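Side-chain contacts in 2-oxo-1,2-dihydroquinoline 8-monooxygenase, oxygenase component (Pseudomonas putida, PDB 1Z02), which probably acts as the oxygenase component that hydroxylates 2-oxo-1,2-dihydroquinoline at position 8, using a Rieske [2Fe-2S] cluster and a mononuclear iron: residues A[56-61]-A[95-100]; A[67-72]-A[101-106]; A[71-76]-A[112-117]. All coordinates share one frame; numbering follows the deposited sequence.

Contact 1: A[56-61]-A[95-100]; sequences DQVQGI and PTCFTK
The puckered pyrrolidine ring of Pro-95 meets Val-58 along its CB-CG bond: Val-58 CB lies 3.6 Å from Pro-95 CB, and Val-58 CG1 is 4.0 Å from Pro-95 CG. The flat group here is the Gln-59 amide, which takes no part across the contact. Gly-60 O sits at its edge, only 4° out of the amide plane, and accepts an almost straight bond (174°) from Gln-59 NE2 at 3.2 Å. On Val-58, CG1 stands anti to the backbone N (chi1 173°), which puts it over Pro-95 CG, while CG2 points at the loop further along and comes within 4.3 Å of Cys-97 SG. Val-58 opens strand 58-63, an outer strand of a three-stranded antiparallel sheet in the Rieske [2Fe-2S] domain, and the 95-100 loop leads into strand 102-104 of a second such sheet. Val-58 touches that loop and also Val-69 and Arg-71 of the adjoining strand 66-73. At the exposed end the contact turns polar and indirect. Asp-56 OD1 accepts a short bond of 2.5 Å from a water, which in turn takes a weak one of 3.3 Å from Lys-100 NZ. The direct gap from Asp-56 OD1 to Lys-100 NZ is 5.4 Å, whereas Asp-56 OD2 makes a salt bridge with Arg-71. Beyond the loop, Phe-98 packs on Leu-223 of a neighbouring subunit.

Contact 2: A[67-72]-A[101-106]; sequences PIVLRR and STISCW. With FES (Fe2/s2 (inorganic) cluster), chain H.
Arg-71 and Thr-102 make the close part of this contact, with Arg-71 NH2 standing 2.8 Å from Thr-102 O. The carbonyl oxygen lies at the edge of the guanidinium and near its plane. Arg-71 gets there as a straight rod: CG is anti to the backbone N (chi1 -180°), and the chain stays extended from CG to NE, carrying the charged group from strand 66-73 across to strand 102-104. The clear hydrogen bond of NH2 goes to Thr-99 O and NH1 has Asp-56, so polar partners hold both terminal nitrogens and limit how the flat group can turn.

The apolar part is looser. Val-69 and Ile-103 reach toward each other tip to tip, and Val-69 CG2 comes no nearer than 4.1 Å to Ile-103 CD1. Ile-103 owes this reach to CG1 being anti to the backbone N (chi1 -175°), which sends CD1 toward strand 66-73. All four touching residues are buried; the solvent side begins at Ser-101, whose CB points off from strand 66-73, and Thr-102 packs on Leu-280 of a neighbouring subunit.

Two residues beyond Ile-103, Cys-105 SG binds FE2 of the cluster at 2.3 Å, sharing that iron with Cys-84. As in other Rieske centres, the histidines His-86 and His-108 probably take the other iron. Arg-71 approaches the start of the short strand that leads to Cys-105, and two cysteine thiolates would be expected to stabilise the ferric state of the cysteine-bound iron, leaving the histidine-bound iron as the likelier site of reduction.

Contact 3: A[71-76]-A[112-117]; sequences RRVNGK and FDLETG
Val-73 and Lys-76 close a type I' beta turn, Val-73 N bonding to Lys-76 O at 2.7 Å and Lys-76 N to Val-73 O at 3.0 Å, and both turn their CB toward the 112-117 segment. Leu-114 is the side chain that fills the interface. Its CD1 lies 3.7 Å from Val-73 CG2, and the leucine side chain crosses that of Arg-71 at about a right angle, CD1 lying 3.8 Å from Arg-71 NH2. Val-73 CG2 in turn sits 3.2 Å above one face of the Arg-71 guanidinium, offset toward its rim. With CG1 anti to the backbone N (chi1 -176°), CG2 falls beside N and anti to the carbonyl carbon, a setting in which one methyl serves both the arginine face and the leucine.

Further out, Lys-76 is extended throughout, yet its NZ stays 4.4 Å from Glu-115 OE2, too far for a salt bridge, though the unlike charges probably attract. Each segment is braced internally. Arg-72 NH2 gives a bent bond of 2.9 Å (135°) to Gly-75 O, approaching from above the carbonyl plane. In the other segment, an Asx motif has Asp-113 OD2 accepting from Thr-116 N at 3.2 Å, above the carboxylate plane, and from Thr-116 OG1 on its anti lone pair.

The hairpin joins strands 66-73 and 76-81, and Glu-55 receives the backbone N-H groups of Asn-74 and Gly-75. Leu-114 follows strand 110-113, pairs through its backbone with Ser-101, and packs on Phe-78 and Leu-80 of strand 76-81.

In the fold
The three contacts cluster within the Rieske domain, about 25 Å from the chain centre. Contacts 1 and 2 have centres about 5 Å apart, contacts 2 and 3 about 7 Å, and contacts 1 and 3 about 9 Å. Along the chain all first segments (56-61 to 71-76) precede all second ones (95-100 to 112-117). The first group lies on the sheet of strands 58-63, 66-73 and 76-81; the second includes strands 102-104 and 110-113 of the other sheet and the loop before it. Contacts 2 and 3 share Arg-71 and Arg-72. The three contacts together join the two sheets, the second of which leads to the cluster, and contacts 1 and 2 also touch a neighbouring subunit.

Contact 1: A[56-61]-A[95-100]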
# COMPACT_ATOMS: atom_id res chain seq x y z
N ASP A 56 29.12 -15.54 -15.98
CA ASP A 56 28.88 -15.99 -14.61
C ASP A 56 27.96 -15.10 -13.80
O ASP A 56 27.76 -15.34 -12.60
CB ASP A 56 30.21 -16.16 -13.87
CG ASP A 56 30.74 -17.58 -13.94
OD1 ASP A 56 31.93 -17.79 -13.60
OD2 ASP A 56 29.97 -18.50 -14.32
N GLN A 57 27.38 -14.09 -14.42
CA GLN A 57 26.47 -13.22 -13.70
C GLN A 57 25.07 -13.83 -13.75
O GLN A 57 24.70 -14.49 -14.72
CB GLN A 57 26.44 -11.82 -14.33
CG GLN A 57 25.74 -10.79 -13.46
CD GLN A 57 25.79 -9.40 -14.04
OE1 GLN A 57 26.55 -9.12 -14.97
NE2 GLN A 57 24.98 -8.50 -13.49
N VAL A 58 24.31 -13.63 -12.67
CA VAL A 58 22.95 -14.15 -12.56
C VAL A 58 22.05 -12.96 -12.28
O VAL A 58 22.41 -12.08 -11.50
CB VAL A 58 22.83 -15.16 -11.40
CG1 VAL A 58 21.36 -15.55 -11.19
CG2 VAL A 58 23.66 -16.40 -11.73
N GLN A 59 20.89 -12.93 -12.92
CA GLN A 59 19.97 -11.81 -12.73
C GLN A 59 18.50 -12.23 -12.83
O GLN A 59 18.12 -12.95 -13.76
CB GLN A 59 20.25 -10.72 -13.77
CG GLN A 59 19.34 -9.51 -13.65
CD GLN A 59 19.65 -8.67 -12.44
OE1 GLN A 59 20.76 -8.14 -12.30
NE2 GLN A 59 18.68 -8.53 -11.54
N GLY A 60 17.69 -11.77 -11.89
CA GLY A 60 16.28 -12.10 -11.92
C GLY A 60 15.43 -10.93 -12.40
O GLY A 60 15.73 -9.77 -12.08
N ILE A 61 14.39 -11.23 -13.18
CA ILE A 61 13.46 -10.24 -13.71
C ILE A 61 12.05 -10.81 -13.63
O ILE A 61 11.84 -11.91 -13.09
CB ILE A 61 13.77 -9.90 -15.20
CG1 ILE A 61 13.65 -11.16 -16.05
CG2 ILE A 61 15.15 -9.31 -15.32
CD1 ILE A 61 13.99 -10.94 -17.52
N PRO A 95 22.62 -15.52 -6.00
CA PRO A 95 23.23 -16.37 -7.03
C PRO A 95 24.16 -17.43 -6.49
O PRO A 95 25.22 -17.11 -5.95
CB PRO A 95 23.93 -15.37 -7.93
CG PRO A 95 23.03 -14.17 -7.85
CD PRO A 95 22.75 -14.10 -6.36
N THR A 96 23.77 -18.70 -6.65
CA THR A 96 24.54 -19.83 -6.16
C THR A 96 24.63 -20.93 -7.22
O THR A 96 23.66 -21.64 -7.47
CB THR A 96 23.90 -20.42 -4.89
OG1 THR A 96 23.80 -19.40 -3.89
CG2 THR A 96 24.74 -21.58 -4.36
N CYS A 97 25.80 -21.07 -7.83
CA CYS A 97 26.01 -22.09 -8.86
C CYS A 97 27.28 -22.89 -8.59
O CYS A 97 28.35 -22.33 -8.38
CB CYS A 97 26.11 -21.44 -10.24
SG CYS A 97 24.69 -20.39 -10.68
N PHE A 98 27.15 -24.22 -8.59
CA PHE A 98 28.30 -25.07 -8.32
C PHE A 98 28.99 -25.62 -9.56
O PHE A 98 30.15 -26.04 -9.50
CB PHE A 98 27.90 -26.21 -7.38
CG PHE A 98 27.47 -25.74 -6.02
CD1 PHE A 98 26.12 -25.59 -5.72
CD2 PHE A 98 28.41 -25.42 -5.05
CE1 PHE A 98 25.71 -25.11 -4.48
CE2 PHE A 98 28.02 -24.95 -3.80
CZ PHE A 98 26.67 -24.79 -3.51
N THR A 99 28.28 -25.62 -10.69
CA THR A 99 28.85 -26.12 -11.94
C THR A 99 28.43 -25.21 -13.09
O THR A 99 27.59 -24.33 -12.92
CB THR A 99 28.39 -27.57 -12.25
OG1 THR A 99 26.96 -27.60 -12.41
CG2 THR A 99 28.80 -28.51 -11.12
N LYS A 100 29.04 -25.43 -14.25
CA LYS A 100 28.77 -24.65 -15.45
C LYS A 100 27.41 -24.93 -16.08
O LYS A 100 26.93 -24.15 -16.90
CB LYS A 100 29.85 -24.92 -16.49
CG LYS A 100 31.22 -24.33 -16.18
CD LYS A 100 31.20 -22.82 -16.32
CE LYS A 100 32.61 -22.27 -16.31
NZ LYS A 100 33.37 -22.72 -15.11
O HOH W 1 32.76 -20.14 -13.16

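Contact 2: A[67-72]-A[101-106]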
# COMPACT_ATOMS: atom_id res chain seq x y z
N PRO A 67 8.22 -14.89 -13.05
CA PRO A 67 9.55 -14.61 -12.51
C PRO A 67 10.58 -15.43 -13.31
O PRO A 67 10.45 -16.65 -13.45
CB PRO A 67 9.44 -15.04 -11.05
CG PRO A 67 8.42 -16.12 -11.09
CD PRO A 67 7.40 -15.63 -12.08
N ILE A 68 11.60 -14.75 -13.82
CA ILE A 68 12.63 -15.39 -14.63
C ILE A 68 14.04 -15.05 -14.15
O ILE A 68 14.33 -13.91 -13.80
CB ILE A 68 12.51 -14.92 -16.10
CG1 ILE A 68 11.13 -15.29 -16.65
CG2 ILE A 68 13.60 -15.55 -16.95
CD1 ILE A 68 10.79 -14.68 -18.02
N VAL A 69 14.91 -16.05 -14.13
CA VAL A 69 16.29 -15.85 -13.72
C VAL A 69 17.19 -16.23 -14.90
O VAL A 69 16.97 -17.24 -15.57
CB VAL A 69 16.63 -16.71 -12.48
CG1 VAL A 69 16.38 -18.18 -12.78
CG2 VAL A 69 18.08 -16.47 -12.06
N LEU A 70 18.20 -15.39 -15.16
CA LEU A 70 19.12 -15.63 -16.27
C LEU A 70 20.56 -15.74 -15.79
O LEU A 70 20.96 -15.11 -14.81
CB LEU A 70 19.04 -14.51 -17.32
CG LEU A 70 17.71 -14.18 -18.00
CD1 LEU A 70 16.87 -13.28 -17.12
CD2 LEU A 70 17.99 -13.50 -19.32
N ARG A 71 21.33 -16.56 -16.49
CA ARG A 71 22.74 -16.74 -16.17
C ARG A 71 23.53 -16.96 -17.45
O ARG A 71 23.07 -17.66 -18.36
CB ARG A 71 22.96 -17.95 -15.25
CG ARG A 71 24.44 -18.15 -14.90
CD ARG A 71 24.72 -19.49 -14.26
NE ARG A 71 26.15 -19.63 -13.94
CZ ARG A 71 26.76 -20.79 -13.70
NH1 ARG A 71 28.06 -20.81 -13.42
NH2 ARG A 71 26.09 -21.93 -13.73
N ARG A 72 24.71 -16.35 -17.54
CA ARG A 72 25.54 -16.54 -18.72
C ARG A 72 26.67 -17.49 -18.37
O ARG A 72 27.42 -17.25 -17.42
CB ARG A 72 26.14 -15.21 -19.21
CG ARG A 72 26.99 -15.37 -20.47
CD ARG A 72 27.78 -14.10 -20.79
NE ARG A 72 26.93 -12.93 -21.05
CZ ARG A 72 26.23 -12.75 -22.16
NH1 ARG A 72 25.48 -11.66 -22.30
NH2 ARG A 72 26.27 -13.64 -23.14
N SER A 101 26.80 -26.05 -15.72
CA SER A 101 25.52 -26.42 -16.30
C SER A 101 24.32 -26.34 -15.36
O SER A 101 23.22 -26.76 -15.73
CB SER A 101 25.61 -27.84 -16.85
OG SER A 101 25.78 -28.77 -15.78
N THR A 102 24.51 -25.80 -14.16
CA THR A 102 23.39 -25.74 -13.22
C THR A 102 23.29 -24.42 -12.46
O THR A 102 24.13 -23.54 -12.60
CB THR A 102 23.51 -26.86 -12.16
OG1 THR A 102 24.66 -26.62 -11.33
CG2 THR A 102 23.63 -28.22 -12.83
N ILE A 103 22.23 -24.32 -11.67
CA ILE A 103 21.99 -23.19 -10.79
C ILE A 103 21.27 -23.79 -9.59
O ILE A 103 20.36 -24.61 -9.75
CB ILE A 103 21.10 -22.07 -11.44
CG1 ILE A 103 21.01 -20.89 -10.46
CG2 ILE A 103 19.71 -22.61 -11.78
CD1 ILE A 103 20.25 -19.71 -10.95
N SER A 104 21.71 -23.44 -8.39
CA SER A 104 21.09 -23.99 -7.20
C SER A 104 20.33 -22.97 -6.41
O SER A 104 20.56 -21.77 -6.52
CB SER A 104 22.15 -24.62 -6.30
OG SER A 104 22.86 -25.63 -6.99
N CYS A 105 19.39 -23.46 -5.60
CA CYS A 105 18.63 -22.58 -4.74
C CYS A 105 19.52 -22.38 -3.53
O CYS A 105 20.10 -23.35 -3.01
CB CYS A 105 17.32 -23.23 -4.32
SG CYS A 105 16.38 -22.21 -3.16
N TRP A 106 19.64 -21.13 -3.08
CA TRP A 106 20.48 -20.79 -1.95
C TRP A 106 19.93 -21.18 -0.58
O TRP A 106 20.57 -20.92 0.44
CB TRP A 106 20.78 -19.29 -1.94
CG TRP A 106 19.57 -18.42 -2.12
CD1 TRP A 106 18.97 -18.08 -3.30
CD2 TRP A 106 18.82 -17.77 -1.09
NE1 TRP A 106 17.90 -17.25 -3.07
CE2 TRP A 106 17.79 -17.04 -1.72
CE3 TRP A 106 18.93 -17.72 0.31
CZ2 TRP A 106 16.86 -16.28 -0.99
CZ3 TRP A 106 18.00 -16.96 1.03
CH2 TRP A 106 16.99 -16.25 0.37
FE1 FES H . 14.47 -25.25 -0.32
FE2 FES H . 14.84 -23.85 -2.52
S1 FES H . 15.91 -25.62 -1.91
S2 FES H . 13.41 -23.35 -0.92

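Contact 3: A[71-76]-A[112-117]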
# COMPACT_ATOMS: atom_id res chain seq x y z
N ARG A 71 21.33 -16.56 -16.49
CA ARG A 71 22.74 -16.74 -16.17
C ARG A 71 23.53 -16.96 -17.45
O ARG A 71 23.07 -17.66 -18.36
CB ARG A 71 22.96 -17.95 -15.25
CG ARG A 71 24.44 -18.15 -14.90
CD ARG A 71 24.72 -19.49 -14.26
NE ARG A 71 26.15 -19.63 -13.94
CZ ARG A 71 26.76 -20.79 -13.70
NH1 ARG A 71 28.06 -20.81 -13.42
NH2 ARG A 71 26.09 -21.93 -13.73
N ARG A 72 24.71 -16.35 -17.54
CA ARG A 72 25.54 -16.54 -18.72
C ARG A 72 26.67 -17.49 -18.37
O ARG A 72 27.42 -17.25 -17.42
CB ARG A 72 26.14 -15.21 -19.21
CG ARG A 72 26.99 -15.37 -20.47
CD ARG A 72 27.78 -14.10 -20.79
NE ARG A 72 26.93 -12.93 -21.05
CZ ARG A 72 26.23 -12.75 -22.16
NH1 ARG A 72 25.48 -11.66 -22.30
NH2 ARG A 72 26.27 -13.64 -23.14
N VAL A 73 26.79 -18.58 -19.13
CA VAL A 73 27.85 -19.55 -18.89
C VAL A 73 28.53 -19.88 -20.21
O VAL A 73 27.88 -20.29 -21.17
CB VAL A 73 27.30 -20.85 -18.29
CG1 VAL A 73 28.45 -21.79 -17.98
CG2 VAL A 73 26.55 -20.54 -17.02
N ASN A 74 29.85 -19.69 -20.25
CA ASN A 74 30.63 -19.93 -21.46
C ASN A 74 30.09 -19.09 -22.61
O ASN A 74 29.98 -19.56 -23.74
CB ASN A 74 30.59 -21.42 -21.85
CG ASN A 74 31.20 -22.32 -20.78
OD1 ASN A 74 32.25 -22.01 -20.22
ND2 ASN A 74 30.55 -23.44 -20.52
N GLY A 75 29.74 -17.85 -22.31
CA GLY A 75 29.23 -16.97 -23.34
C GLY A 75 27.76 -17.12 -23.66
O GLY A 75 27.16 -16.22 -24.24
N LYS A 76 27.16 -18.25 -23.29
CA LYS A 76 25.75 -18.47 -23.57
C LYS A 76 24.83 -18.16 -22.39
O LYS A 76 25.12 -18.52 -21.25
CB LYS A 76 25.54 -19.91 -24.04
CG LYS A 76 24.14 -20.18 -24.57
CD LYS A 76 23.98 -21.61 -25.04
CE LYS A 76 22.57 -21.87 -25.55
NZ LYS A 76 22.36 -23.29 -25.96
N PHE A 112 19.06 -27.14 -10.38
CA PHE A 112 18.44 -27.34 -11.68
C PHE A 112 19.39 -27.21 -12.86
O PHE A 112 20.34 -26.43 -12.82
CB PHE A 112 17.27 -26.35 -11.85
CG PHE A 112 16.35 -26.31 -10.67
CD1 PHE A 112 16.58 -25.42 -9.64
CD2 PHE A 112 15.30 -27.20 -10.56
CE1 PHE A 112 15.77 -25.41 -8.50
CE2 PHE A 112 14.48 -27.21 -9.43
CZ PHE A 112 14.72 -26.31 -8.40
N ASP A 113 19.12 -27.99 -13.90
CA ASP A 113 19.93 -27.98 -15.11
C ASP A 113 19.55 -26.75 -15.93
O ASP A 113 18.38 -26.54 -16.23
CB ASP A 113 19.67 -29.25 -15.91
CG ASP A 113 20.56 -29.34 -17.11
OD1 ASP A 113 21.76 -29.21 -16.99
OD2 ASP A 113 20.10 -29.54 -18.22
N LEU A 114 20.54 -25.94 -16.28
CA LEU A 114 20.30 -24.73 -17.05
C LEU A 114 19.61 -24.97 -18.38
O LEU A 114 18.81 -24.15 -18.82
CB LEU A 114 21.61 -24.00 -17.31
CG LEU A 114 22.27 -23.35 -16.08
CD1 LEU A 114 23.62 -22.77 -16.49
CD2 LEU A 114 21.37 -22.27 -15.52
N GLU A 115 19.90 -26.09 -19.02
CA GLU A 115 19.32 -26.40 -20.31
C GLU A 115 17.89 -26.91 -20.30
O GLU A 115 17.04 -26.42 -21.03
CB GLU A 115 20.17 -27.45 -21.02
CG GLU A 115 19.61 -27.83 -22.37
CD GLU A 115 20.38 -27.18 -23.48
OE1 GLU A 115 21.58 -27.47 -23.59
OE2 GLU A 115 19.79 -26.38 -24.23
N THR A 116 17.64 -27.93 -19.48
CA THR A 116 16.33 -28.55 -19.43
C THR A 116 15.48 -28.13 -18.25
O THR A 116 14.27 -28.34 -18.26
CB THR A 116 16.47 -30.09 -19.38
OG1 THR A 116 17.11 -30.49 -18.15
CG2 THR A 116 17.31 -30.57 -20.55
N GLY A 117 16.12 -27.57 -17.23
CA GLY A 117 15.41 -27.13 -16.05
C GLY A 117 15.15 -28.25 -15.06
O GLY A 117 14.62 -28.01 -13.98